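Local atomic coordinates of core protein VP4 (Bluetongue virus, PDB entry 2JHP), a protein that serves in the bluetongue virus core as a multifunctional enzyme that caps viral RNA. Residues Val193-Cys198 against Ile263-Ser268; His221-Ile226 against Lys246-His251. One frame throughout, in Å; residues are numbered along the deposited sequence.

Interaction 1 of 2, residues Val193-Cys198 against Ile263-Ser268; sequences VHYIGC and IWDVSS. With SAH (S-adenosyl-L-homocysteine), chain C.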
ATOM      1  N   VAL A 193      -5.132 -27.466  -6.172  1.00 13.06           N
ATOM      2  CA  VAL A 193      -4.450 -28.029  -5.018  1.00 17.23           C
ATOM      3  C   VAL A 193      -4.841 -29.477  -4.791  1.00 18.35           C
ATOM      4  O   VAL A 193      -6.020 -29.808  -4.680  1.00 19.64           O
ATOM      5  CB  VAL A 193      -4.750 -27.238  -3.715  1.00  8.26           C
ATOM      6  CG1 VAL A 193      -4.189 -27.980  -2.488  1.00 14.83           C
ATOM      7  CG2 VAL A 193      -4.195 -25.829  -3.806  1.00  5.47           C
ATOM      8  N   HIS A 194      -3.829 -30.325  -4.705  1.00 12.23           N
ATOM      9  CA  HIS A 194      -3.994 -31.697  -4.279  1.00 18.92           C
ATOM     10  C   HIS A 194      -3.589 -31.799  -2.805  1.00 20.54           C
ATOM     11  O   HIS A 194      -2.419 -31.602  -2.450  1.00 15.43           O
ATOM     12  CB  HIS A 194      -3.155 -32.621  -5.166  1.00 16.61           C
ATOM     13  CG  HIS A 194      -3.605 -32.650  -6.591  1.00 14.24           C
ATOM     14  ND1 HIS A 194      -4.299 -33.709  -7.131  1.00 24.16           N
ATOM     15  CD2 HIS A 194      -3.479 -31.737  -7.584  1.00-10.99           C
ATOM     16  CE1 HIS A 194      -4.577 -33.452  -8.398  1.00  0.61           C
ATOM     17  NE2 HIS A 194      -4.087 -32.263  -8.699  1.00 20.60           N
ATOM     18  N   TYR A 195      -4.575 -32.081  -1.956  1.00 12.93           N
ATOM     19  CA  TYR A 195      -4.407 -32.046  -0.502  1.00 16.42           C
ATOM     20  C   TYR A 195      -4.553 -33.454   0.061  1.00  9.07           C
ATOM     21  O   TYR A 195      -5.664 -33.948   0.258  1.00 13.68           O
ATOM     22  CB  TYR A 195      -5.451 -31.099   0.114  1.00  9.01           C
ATOM     23  CG  TYR A 195      -5.286 -30.728   1.583  1.00  9.33           C
ATOM     24  CD1 TYR A 195      -4.344 -31.348   2.400  1.00 16.45           C
ATOM     25  CD2 TYR A 195      -6.112 -29.765   2.159  1.00 11.83           C
ATOM     26  CE1 TYR A 195      -4.213 -30.998   3.744  1.00 11.77           C
ATOM     27  CE2 TYR A 195      -5.998 -29.412   3.503  1.00 20.86           C
ATOM     28  CZ  TYR A 195      -5.047 -30.030   4.288  1.00 24.50           C
ATOM     29  OH  TYR A 195      -4.924 -29.679   5.617  1.00 16.42           O
ATOM     30  N   ILE A 196      -3.410 -34.087   0.304  1.00  7.92           N
ATOM     31  CA  ILE A 196      -3.338 -35.451   0.812  1.00 17.23           C
ATOM     32  C   ILE A 196      -3.296 -35.406   2.332  1.00 21.06           C
ATOM     33  O   ILE A 196      -2.472 -34.693   2.914  1.00 16.73           O
ATOM     34  CB  ILE A 196      -2.041 -36.209   0.341  1.00 11.31           C
ATOM     35  CG1 ILE A 196      -1.468 -35.674  -0.994  1.00  2.69           C
ATOM     36  CG2 ILE A 196      -2.264 -37.718   0.369  1.00 23.94           C
ATOM     37  CD1 ILE A 196      -2.210 -36.072  -2.240  1.00 28.26           C
ATOM     38  N   GLY A 197      -4.161 -36.191   2.967  1.00 22.21           N
ATOM     39  CA  GLY A 197      -4.266 -36.201   4.420  1.00 27.49           C
ATOM     40  C   GLY A 197      -5.118 -35.040   4.891  1.00 19.33           C
ATOM     41  O   GLY A 197      -4.815 -34.407   5.906  1.00 30.26           O
ATOM     42  N   CYS A 198      -6.193 -34.771   4.153  1.00 18.02           N
ATOM     43  CA  CYS A 198      -7.060 -33.619   4.414  1.00 25.41           C
ATOM     44  C   CYS A 198      -7.867 -33.709   5.718  1.00 30.97           C
ATOM     45  O   CYS A 198      -8.352 -32.691   6.226  1.00 32.98           O
ATOM     46  CB  CYS A 198      -7.987 -33.358   3.216  1.00 17.92           C
ATOM     47  SG  CYS A 198      -9.092 -34.734   2.765  1.00 17.39           S
ATOM     48  N   ILE A 263       0.017 -30.477  -1.334  1.00 21.33           N
ATOM     49  CA  ILE A 263      -0.055 -30.334   0.128  1.00 11.07           C
ATOM     50  C   ILE A 263      -0.164 -31.715   0.800  1.00 15.96           C
ATOM     51  O   ILE A 263      -1.112 -32.460   0.536  1.00 11.34           O
ATOM     52  CB  ILE A 263      -1.240 -29.437   0.566  1.00 12.15           C
ATOM     53  CG1 ILE A 263      -1.122 -28.042  -0.054  1.00 15.65           C
ATOM     54  CG2 ILE A 263      -1.297 -29.337   2.092  1.00 -9.81           C
ATOM     55  CD1 ILE A 263      -2.179 -27.045   0.412  1.00 10.89           C
ATOM     56  N   TRP A 264       0.812 -32.036   1.660  1.00 14.07           N
ATOM     57  CA  TRP A 264       0.923 -33.353   2.329  1.00 15.94           C
ATOM     58  C   TRP A 264       0.889 -33.203   3.845  1.00 18.10           C
ATOM     59  O   TRP A 264       1.791 -32.595   4.439  1.00 24.94           O
ATOM     60  CB  TRP A 264       2.213 -34.065   1.898  1.00 21.48           C
ATOM     61  CG  TRP A 264       2.474 -35.436   2.516  1.00 26.34           C
ATOM     62  CD1 TRP A 264       3.021 -35.699   3.744  1.00  7.10           C
ATOM     63  CD2 TRP A 264       2.250 -36.713   1.899  1.00 15.29           C
ATOM     64  NE1 TRP A 264       3.139 -37.064   3.936  1.00 17.98           N
ATOM     65  CE2 TRP A 264       2.676 -37.708   2.817  1.00-12.06           C
ATOM     66  CE3 TRP A 264       1.728 -37.115   0.663  1.00 31.63           C
ATOM     67  CZ2 TRP A 264       2.579 -39.070   2.537  1.00 54.76           C
ATOM     68  CZ3 TRP A 264       1.641 -38.468   0.385  1.00 57.32           C
ATOM     69  CH2 TRP A 264       2.059 -39.428   1.318  1.00  1.35           C
ATOM     70  N   ASP A 265      -0.165 -33.761   4.450  1.00 23.12           N
ATOM     71  CA  ASP A 265      -0.381 -33.710   5.901  1.00 18.69           C
ATOM     72  C   ASP A 265      -0.685 -35.093   6.467  1.00 24.65           C
ATOM     73  O   ASP A 265      -1.396 -35.234   7.469  1.00 14.94           O
ATOM     74  CB  ASP A 265      -1.502 -32.713   6.257  1.00 17.52           C
ATOM     75  CG  ASP A 265      -1.445 -32.257   7.716  1.00 24.46           C
ATOM     76  OD1 ASP A 265      -0.329 -32.144   8.277  1.00 28.22           O
ATOM     77  OD2 ASP A 265      -2.514 -32.010   8.307  1.00 13.87           O
ATOM     78  N   VAL A 266      -0.116 -36.108   5.829  1.00 23.39           N
ATOM     79  CA  VAL A 266      -0.332 -37.506   6.201  1.00 24.97           C
ATOM     80  C   VAL A 266       0.244 -37.878   7.585  1.00 29.97           C
ATOM     81  O   VAL A 266       1.402 -37.580   7.896  1.00 31.64           O
ATOM     82  CB  VAL A 266       0.209 -38.442   5.086  1.00 21.21           C
ATOM     83  CG1 VAL A 266       0.134 -39.905   5.485  1.00 10.28           C
ATOM     84  CG2 VAL A 266      -0.548 -38.197   3.789  1.00 13.93           C
ATOM     85  N   SER A 267      -0.596 -38.510   8.404  1.00 26.23           N
ATOM     86  CA  SER A 267      -0.214 -39.063   9.709  1.00 34.04           C
ATOM     87  C   SER A 267      -1.178 -40.200  10.090  1.00 21.50           C
ATOM     88  O   SER A 267      -2.315 -40.233   9.615  1.00 17.65           O
ATOM     89  CB  SER A 267      -0.221 -37.978  10.789  1.00 22.64           C
ATOM     90  OG  SER A 267      -1.541 -37.635  11.170  1.00 17.52           O
ATOM     91  N   SER A 268      -0.723 -41.117  10.946  1.00 30.90           N
ATOM     92  CA  SER A 268      -1.520 -42.297  11.322  1.00 29.95           C
ATOM     93  C   SER A 268      -1.608 -42.523  12.833  1.00 29.65           C
ATOM     94  O   SER A 268      -1.168 -41.686  13.619  1.00 26.21           O
ATOM     95  CB  SER A 268      -0.974 -43.551  10.628  1.00 24.57           C
ATOM     96  OG  SER A 268      -1.420 -43.635   9.284  1.00 90.46           O
TER
HETATM   97  N   SAH C1646      -5.274 -32.151   7.489  1.00 23.02           N
HETATM   98  CA  SAH C1646      -6.083 -32.632   8.654  1.00 30.27           C
HETATM   99  CB  SAH C1646      -5.210 -33.204   9.774  1.00  5.58           C
HETATM  100  CG  SAH C1646      -4.398 -34.427   9.358  1.00 23.71           C
HETATM  101  SD  SAH C1646      -5.000 -35.921  10.172  1.00 38.74           S
HETATM  102  C   SAH C1646      -6.980 -31.516   9.179  1.00 31.49           C
HETATM  103  O   SAH C1646      -6.689 -30.331   9.006  1.00 32.51           O
HETATM  104  OXT SAH C1646      -8.024 -31.779   9.776  1.00 49.20           O
HETATM  105  C5' SAH C1646      -3.991 -37.032   9.173  1.00 20.83           C
HETATM  106  C4' SAH C1646      -4.888 -37.799   8.217  1.00 31.39           C
HETATM  107  O4' SAH C1646      -4.124 -38.461   7.243  1.00 26.03           O
HETATM  108  C3' SAH C1646      -5.713 -38.876   8.900  1.00 27.59           C
HETATM  109  O3' SAH C1646      -7.038 -38.416   8.962  1.00 22.62           O
HETATM  110  C2' SAH C1646      -5.586 -40.103   8.010  1.00  5.55           C
HETATM  111  O2' SAH C1646      -6.849 -40.587   7.622  1.00 49.50           O
HETATM  112  C1' SAH C1646      -4.880 -39.560   6.787  1.00 29.06           C
HETATM  113  N9  SAH C1646      -3.981 -40.483   6.079  1.00 46.31           N
HETATM  114  C8  SAH C1646      -3.133 -41.427   6.596  1.00 24.84           C
HETATM  115  N7  SAH C1646      -2.476 -42.012   5.568  1.00 57.23           N
HETATM  116  C5  SAH C1646      -2.881 -41.447   4.410  1.00 42.35           C
HETATM  117  C6  SAH C1646      -2.538 -41.659   3.079  1.00 54.30           C
HETATM  118  N6  SAH C1646      -1.636 -42.580   2.757  1.00 26.20           N
HETATM  119  N1  SAH C1646      -3.146 -40.905   2.089  1.00 19.24           N
HETATM  120  C2  SAH C1646      -4.081 -39.950   2.418  1.00 11.89           C
HETATM  121  N3  SAH C1646      -4.412 -39.745   3.745  1.00 44.99           N
HETATM  122  C4  SAH C1646      -3.825 -40.481   4.720  1.00 22.67           C
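Tyr195 and Ile196 pair in parallel with Ile263 and Trp264 at the centre of a Rossmann-like methyltransferase sheet, and the loops after both strands cradle S-adenosyl-L-homocysteine. Ile263 bridges the partner strand: its N donates to His194 O (2.9 Å) and its O accepts from Ile196 N (2.8 Å). A third bond, Asp265 N to Ile196 O (2.9 Å), carries the pairing past the strand end. On one face, Tyr195 CG lies anti to the backbone N (chi1 -169°) and Tyr195 CD1 meets Ile263 CG2 at 3.7 Å, while CD1 of that isoleucine reaches Val193 CG1. On the other, Ile196 CG1 meets Trp264 CE3, and Val266 CG2 sits over the centre of the indole. Gly197, with positive phi (81°), suits the turn, and having no side chain it lets the Asp265 and Val266 backbone come close. Its O takes a hydrogen bond from the ligand amine N at 2.8 Å, and Asp265 OD2 takes another from that N at 2.9 Å; Tyr195 OH and Cys198 O add weak ones. Arg337 forms a salt bridge with Asp265 OD1. Strand 219-223 flanks strand 192-196, helix 178-186 packs Leu183 and Ile186 on Ile263, and Ile305 of strand 302-308 touches Trp264.

Interaction 2 of 2, residues His221-Ile226 against Lys246-His251; sequences HVYDPI and KDILKH. With SAH (S-adenosyl-L-homocysteine), chain C.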
ATOM      1  N   HIS A 221      -8.469 -30.989  -4.928  1.00 26.84           N
ATOM      2  CA  HIS A 221      -8.512 -32.449  -4.903  1.00 23.80           C
ATOM      3  C   HIS A 221      -8.064 -32.891  -3.523  1.00 25.85           C
ATOM      4  O   HIS A 221      -6.905 -32.716  -3.157  1.00 20.19           O
ATOM      5  CB  HIS A 221      -7.597 -33.041  -5.969  1.00 22.27           C
ATOM      6  CG  HIS A 221      -8.183 -33.036  -7.346  1.00 35.70           C
ATOM      7  ND1 HIS A 221      -9.182 -33.905  -7.731  1.00 24.16           N
ATOM      8  CD2 HIS A 221      -7.894 -32.286  -8.436  1.00 15.10           C
ATOM      9  CE1 HIS A 221      -9.492 -33.681  -8.996  1.00  5.67           C
ATOM     10  NE2 HIS A 221      -8.725 -32.705  -9.447  1.00 29.39           N
ATOM     11  N   VAL A 222      -8.985 -33.442  -2.747  1.00 14.82           N
ATOM     12  CA  VAL A 222      -8.697 -33.772  -1.349  1.00 11.42           C
ATOM     13  C   VAL A 222      -8.718 -35.284  -1.114  1.00  9.33           C
ATOM     14  O   VAL A 222      -9.676 -35.962  -1.492  1.00 22.45           O
ATOM     15  CB  VAL A 222      -9.637 -33.022  -0.352  1.00  7.67           C
ATOM     16  CG1 VAL A 222      -9.495 -31.505  -0.514  1.00 17.67           C
ATOM     17  CG2 VAL A 222     -11.081 -33.441  -0.526  1.00 25.19           C
ATOM     18  N   TYR A 223      -7.655 -35.801  -0.503  1.00 18.52           N
ATOM     19  CA  TYR A 223      -7.453 -37.245  -0.375  1.00 16.83           C
ATOM     20  C   TYR A 223      -7.393 -37.680   1.085  1.00 18.98           C
ATOM     21  O   TYR A 223      -6.566 -37.179   1.853  1.00 20.19           O
ATOM     22  CB  TYR A 223      -6.153 -37.678  -1.056  1.00  6.60           C
ATOM     23  CG  TYR A 223      -5.945 -37.225  -2.486  1.00 53.90           C
ATOM     24  CD1 TYR A 223      -5.573 -35.909  -2.779  1.00 27.10           C
ATOM     25  CD2 TYR A 223      -6.063 -38.127  -3.545  1.00 23.59           C
ATOM     26  CE1 TYR A 223      -5.353 -35.498  -4.092  1.00 66.34           C
ATOM     27  CE2 TYR A 223      -5.843 -37.727  -4.865  1.00 64.18           C
ATOM     28  CZ  TYR A 223      -5.487 -36.411  -5.128  1.00  7.36           C
ATOM     29  OH  TYR A 223      -5.269 -36.011  -6.420  1.00 43.55           O
ATOM     30  N   ASP A 224      -8.271 -38.613   1.455  1.00  8.38           N
ATOM     31  CA  ASP A 224      -8.269 -39.229   2.791  1.00  2.93           C
ATOM     32  C   ASP A 224      -9.349 -40.297   2.889  1.00 -6.81           C
ATOM     33  O   ASP A 224     -10.517 -40.026   2.624  1.00  8.70           O
ATOM     34  CB  ASP A 224      -8.484 -38.183   3.896  1.00 -8.37           C
ATOM     35  CG  ASP A 224      -8.031 -38.665   5.250  1.00 40.17           C
ATOM     36  OD1 ASP A 224      -8.504 -39.718   5.717  1.00 14.61           O
ATOM     37  OD2 ASP A 224      -7.197 -37.976   5.857  1.00 18.49           O
ATOM     38  N   PRO A 225      -8.964 -41.517   3.278  1.00 -9.56           N
ATOM     39  CA  PRO A 225      -9.911 -42.603   3.612  1.00 -3.61           C
ATOM     40  C   PRO A 225     -11.128 -42.199   4.479  1.00  6.74           C
ATOM     41  O   PRO A 225     -12.218 -42.748   4.285  1.00 11.63           O
ATOM     42  CB  PRO A 225      -9.032 -43.600   4.372  1.00 -4.37           C
ATOM     43  CG  PRO A 225      -7.716 -43.463   3.726  1.00-16.79           C
ATOM     44  CD  PRO A 225      -7.562 -41.968   3.399  1.00-11.43           C
ATOM     45  N   ILE A 226     -10.948 -41.265   5.414  1.00 11.31           N
ATOM     46  CA  ILE A 226     -12.045 -40.825   6.294  1.00 15.43           C
ATOM     47  C   ILE A 226     -12.648 -39.455   5.927  1.00 29.95           C
ATOM     48  O   ILE A 226     -13.357 -38.843   6.736  1.00 17.50           O
ATOM     49  CB  ILE A 226     -11.643 -40.852   7.804  1.00 17.02           C
ATOM     50  CG1 ILE A 226     -10.564 -39.801   8.118  1.00  5.73           C
ATOM     51  CG2 ILE A 226     -11.223 -42.257   8.222  1.00 -3.05           C
ATOM     52  CD1 ILE A 226     -10.712 -39.128   9.495  1.00  1.83           C
ATOM     53  N   LYS A 246       1.024 -42.287  -8.768  1.00 15.85           N
ATOM     54  CA  LYS A 246      -0.067 -42.815  -9.584  1.00 19.92           C
ATOM     55  C   LYS A 246      -1.454 -42.409  -9.082  1.00 19.80           C
ATOM     56  O   LYS A 246      -2.358 -42.165  -9.883  1.00 12.87           O
ATOM     57  CB  LYS A 246       0.014 -44.337  -9.663  1.00 -2.54           C
ATOM     58  CG  LYS A 246       1.114 -44.887 -10.590  1.00 -6.53           C
ATOM     59  CD  LYS A 246       1.401 -46.376 -10.335  1.00 34.80           C
ATOM     60  CE  LYS A 246       0.329 -47.282 -10.928  1.00119.89           C
ATOM     61  NZ  LYS A 246       0.648 -48.730 -10.726  1.00 12.74           N
ATOM     62  N   ASP A 247      -1.612 -42.328  -7.762  1.00 12.32           N
ATOM     63  CA  ASP A 247      -2.894 -41.975  -7.143  1.00 17.05           C
ATOM     64  C   ASP A 247      -3.308 -40.525  -7.393  1.00 18.33           C
ATOM     65  O   ASP A 247      -4.462 -40.156  -7.172  1.00 20.54           O
ATOM     66  CB  ASP A 247      -2.840 -42.240  -5.634  1.00 11.23           C
ATOM     67  CG  ASP A 247      -2.469 -43.673  -5.306  1.00-11.10           C
ATOM     68  OD1 ASP A 247      -3.050 -44.593  -5.926  1.00-10.05           O
ATOM     69  OD2 ASP A 247      -1.600 -43.880  -4.430  1.00  9.54           O
ATOM     70  N   ILE A 248      -2.354 -39.719  -7.853  1.00 11.03           N
ATOM     71  CA  ILE A 248      -2.539 -38.285  -8.064  1.00  9.05           C
ATOM     72  C   ILE A 248      -2.530 -37.926  -9.552  1.00 12.18           C
ATOM     73  O   ILE A 248      -3.286 -37.059  -9.989  1.00 16.05           O
ATOM     74  CB  ILE A 248      -1.453 -37.479  -7.320  1.00  8.41           C
ATOM     75  CG1 ILE A 248      -1.412 -37.885  -5.847  1.00 29.05           C
ATOM     76  CG2 ILE A 248      -1.690 -35.973  -7.465  1.00  6.75           C
ATOM     77  CD1 ILE A 248      -0.180 -37.455  -5.146  1.00 22.66           C
ATOM     78  N   LEU A 249      -1.669 -38.597 -10.317  1.00 10.92           N
ATOM     79  CA  LEU A 249      -1.623 -38.442 -11.771  1.00 14.32           C
ATOM     80  C   LEU A 249      -2.991 -38.638 -12.431  1.00 18.02           C
ATOM     81  O   LEU A 249      -3.356 -37.881 -13.335  1.00 24.91           O
ATOM     82  CB  LEU A 249      -0.611 -39.411 -12.413  1.00 15.39           C
ATOM     83  CG  LEU A 249       0.857 -39.057 -12.711  1.00 37.48           C
ATOM     84  CD1 LEU A 249       1.131 -37.553 -12.791  1.00  8.40           C
ATOM     85  CD2 LEU A 249       1.789 -39.710 -11.716  1.00 58.16           C
ATOM     86  N   LYS A 250      -3.743 -39.640 -11.973  1.00 15.90           N
ATOM     87  CA  LYS A 250      -5.020 -39.988 -12.602  1.00 12.43           C
ATOM     88  C   LYS A 250      -6.119 -38.927 -12.420  1.00  4.96           C
ATOM     89  O   LYS A 250      -7.097 -38.909 -13.171  1.00 15.01           O
ATOM     90  CB  LYS A 250      -5.496 -41.396 -12.193  1.00 10.85           C
ATOM     91  CG  LYS A 250      -5.891 -41.568 -10.728  1.00  5.91           C
ATOM     92  CD  LYS A 250      -6.463 -42.963 -10.456  1.00 10.04           C
ATOM     93  CE  LYS A 250      -7.891 -43.116 -10.988  1.00 64.13           C
ATOM     94  NZ  LYS A 250      -8.412 -44.510 -10.855  1.00  8.64           N
ATOM     95  N   HIS A 251      -5.945 -38.037 -11.445  1.00 13.21           N
ATOM     96  CA  HIS A 251      -6.901 -36.945 -11.226  1.00 20.23           C
ATOM     97  C   HIS A 251      -6.360 -35.606 -11.732  1.00 12.97           C
ATOM     98  O   HIS A 251      -6.671 -34.540 -11.184  1.00 18.87           O
ATOM     99  CB  HIS A 251      -7.317 -36.866  -9.746  1.00 13.39           C
ATOM    100  CG  HIS A 251      -7.836 -38.158  -9.196  1.00 21.30           C
ATOM    101  ND1 HIS A 251      -8.966 -38.777  -9.686  1.00 15.32           N
ATOM    102  CD2 HIS A 251      -7.370 -38.957  -8.206  1.00 28.63           C
ATOM    103  CE1 HIS A 251      -9.175 -39.901  -9.024  1.00 -9.94           C
ATOM    104  NE2 HIS A 251      -8.223 -40.031  -8.116  1.00 23.05           N
TER
HETATM  105  N   SAH C1646      -5.274 -32.151   7.489  1.00 23.02           N
HETATM  106  CA  SAH C1646      -6.083 -32.632   8.654  1.00 30.27           C
HETATM  107  CB  SAH C1646      -5.210 -33.204   9.774  1.00  5.58           C
HETATM  108  CG  SAH C1646      -4.398 -34.427   9.358  1.00 23.71           C
HETATM  109  SD  SAH C1646      -5.000 -35.921  10.172  1.00 38.74           S
HETATM  110  C   SAH C1646      -6.980 -31.516   9.179  1.00 31.49           C
HETATM  111  O   SAH C1646      -6.689 -30.331   9.006  1.00 32.51           O
HETATM  112  OXT SAH C1646      -8.024 -31.779   9.776  1.00 49.20           O
HETATM  113  C5' SAH C1646      -3.991 -37.032   9.173  1.00 20.83           C
HETATM  114  C4' SAH C1646      -4.888 -37.799   8.217  1.00 31.39           C
HETATM  115  O4' SAH C1646      -4.124 -38.461   7.243  1.00 26.03           O
HETATM  116  C3' SAH C1646      -5.713 -38.876   8.900  1.00 27.59           C
HETATM  117  O3' SAH C1646      -7.038 -38.416   8.962  1.00 22.62           O
HETATM  118  C2' SAH C1646      -5.586 -40.103   8.010  1.00  5.55           C
HETATM  119  O2' SAH C1646      -6.849 -40.587   7.622  1.00 49.50           O
HETATM  120  C1' SAH C1646      -4.880 -39.560   6.787  1.00 29.06           C
HETATM  121  N9  SAH C1646      -3.981 -40.483   6.079  1.00 46.31           N
HETATM  122  C8  SAH C1646      -3.133 -41.427   6.596  1.00 24.84           C
HETATM  123  N7  SAH C1646      -2.476 -42.012   5.568  1.00 57.23           N
HETATM  124  C5  SAH C1646      -2.881 -41.447   4.410  1.00 42.35           C
HETATM  125  C6  SAH C1646      -2.538 -41.659   3.079  1.00 54.30           C
HETATM  126  N6  SAH C1646      -1.636 -42.580   2.757  1.00 26.20           N
HETATM  127  N1  SAH C1646      -3.146 -40.905   2.089  1.00 19.24           N
HETATM  128  C2  SAH C1646      -4.081 -39.950   2.418  1.00 11.89           C
HETATM  129  N3  SAH C1646      -4.412 -39.745   3.745  1.00 44.99           N
HETATM  130  C4  SAH C1646      -3.825 -40.481   4.720  1.00 22.67           C
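Tyr223 and His221, on a strand of the Rossmann-like methyltransferase sheet, pack against Ile248 and His251 at the short helix in the connection from strand 235-238 to strand 260-264. No hydrogen bond joins the two segments; van der Waals and ring contacts hold them together.

The ring contacts come first. His251 CB lies over one face of the His221 imidazole, 4.2 Å from the centroid and 24° off the ring normal, a CH-pi contact displaced toward the rim. The Tyr223 and His251 side chains run antiparallel beside one another, with Tyr223 CE2 3.9 Å from His251 CD2. Tyr223 CE2 also comes within 3.6 Å of Asp247 O, which approaches the ring obliquely. His238 of the adjoining strand stacks on both Tyr223 and His251 and is hydrogen-bonded through its NE2 to His221 ND1, so flat side chains suit this layer.

Apolar packing falls to the phenol. Tyr223 CG lies anti to the carbonyl carbon (chi1 -51°), on the side of the strand that faces the helix; Tyr223 OH meets Ile248 CG2 at 3.7 Å. Branched Ile248 also touches His194 and Ile196 of strand 192-196. Tyrosine serves well here because its hydroxyl, buried among carbon atoms, has a polar partner in His194 ND1.

Polar bonds belong to the strand's end. Asp224, in the place where class I methyltransferases commonly carry an acidic residue, accepts from both ribose hydroxyls: ligand O2' to OD1 (2.7 Å) and O3' to OD2 (3.1 Å). The carboxylate is steadied by an Asx turn, in which Ile226 N donates to Asp224 OD1 at 2.9 Å, approaching from the anti side and rising only 17° from the plane of the carboxylate.

Overall arrangement
Both contacts are buried and share one sheet, in which strands 192-196 and 219-223 are neighbours; in sequence, both segments of interaction 2 fall between those of interaction 1. Interaction 1 is strand against strand and relies on backbone hydrogen bonds, whereas interaction 2 sets a strand against a short helix and the turn that follows it, relies on side-chain packing, and has partly exposed residues on its helical side. They meet directly, with Tyr195 N probably bonded to His221 O and Ile196 packed on Tyr223. The strand ends together hold one S-adenosyl-L-homocysteine: 193-198 and 263-268 grip its amino group, while 221-226 takes the ribose hydroxyls.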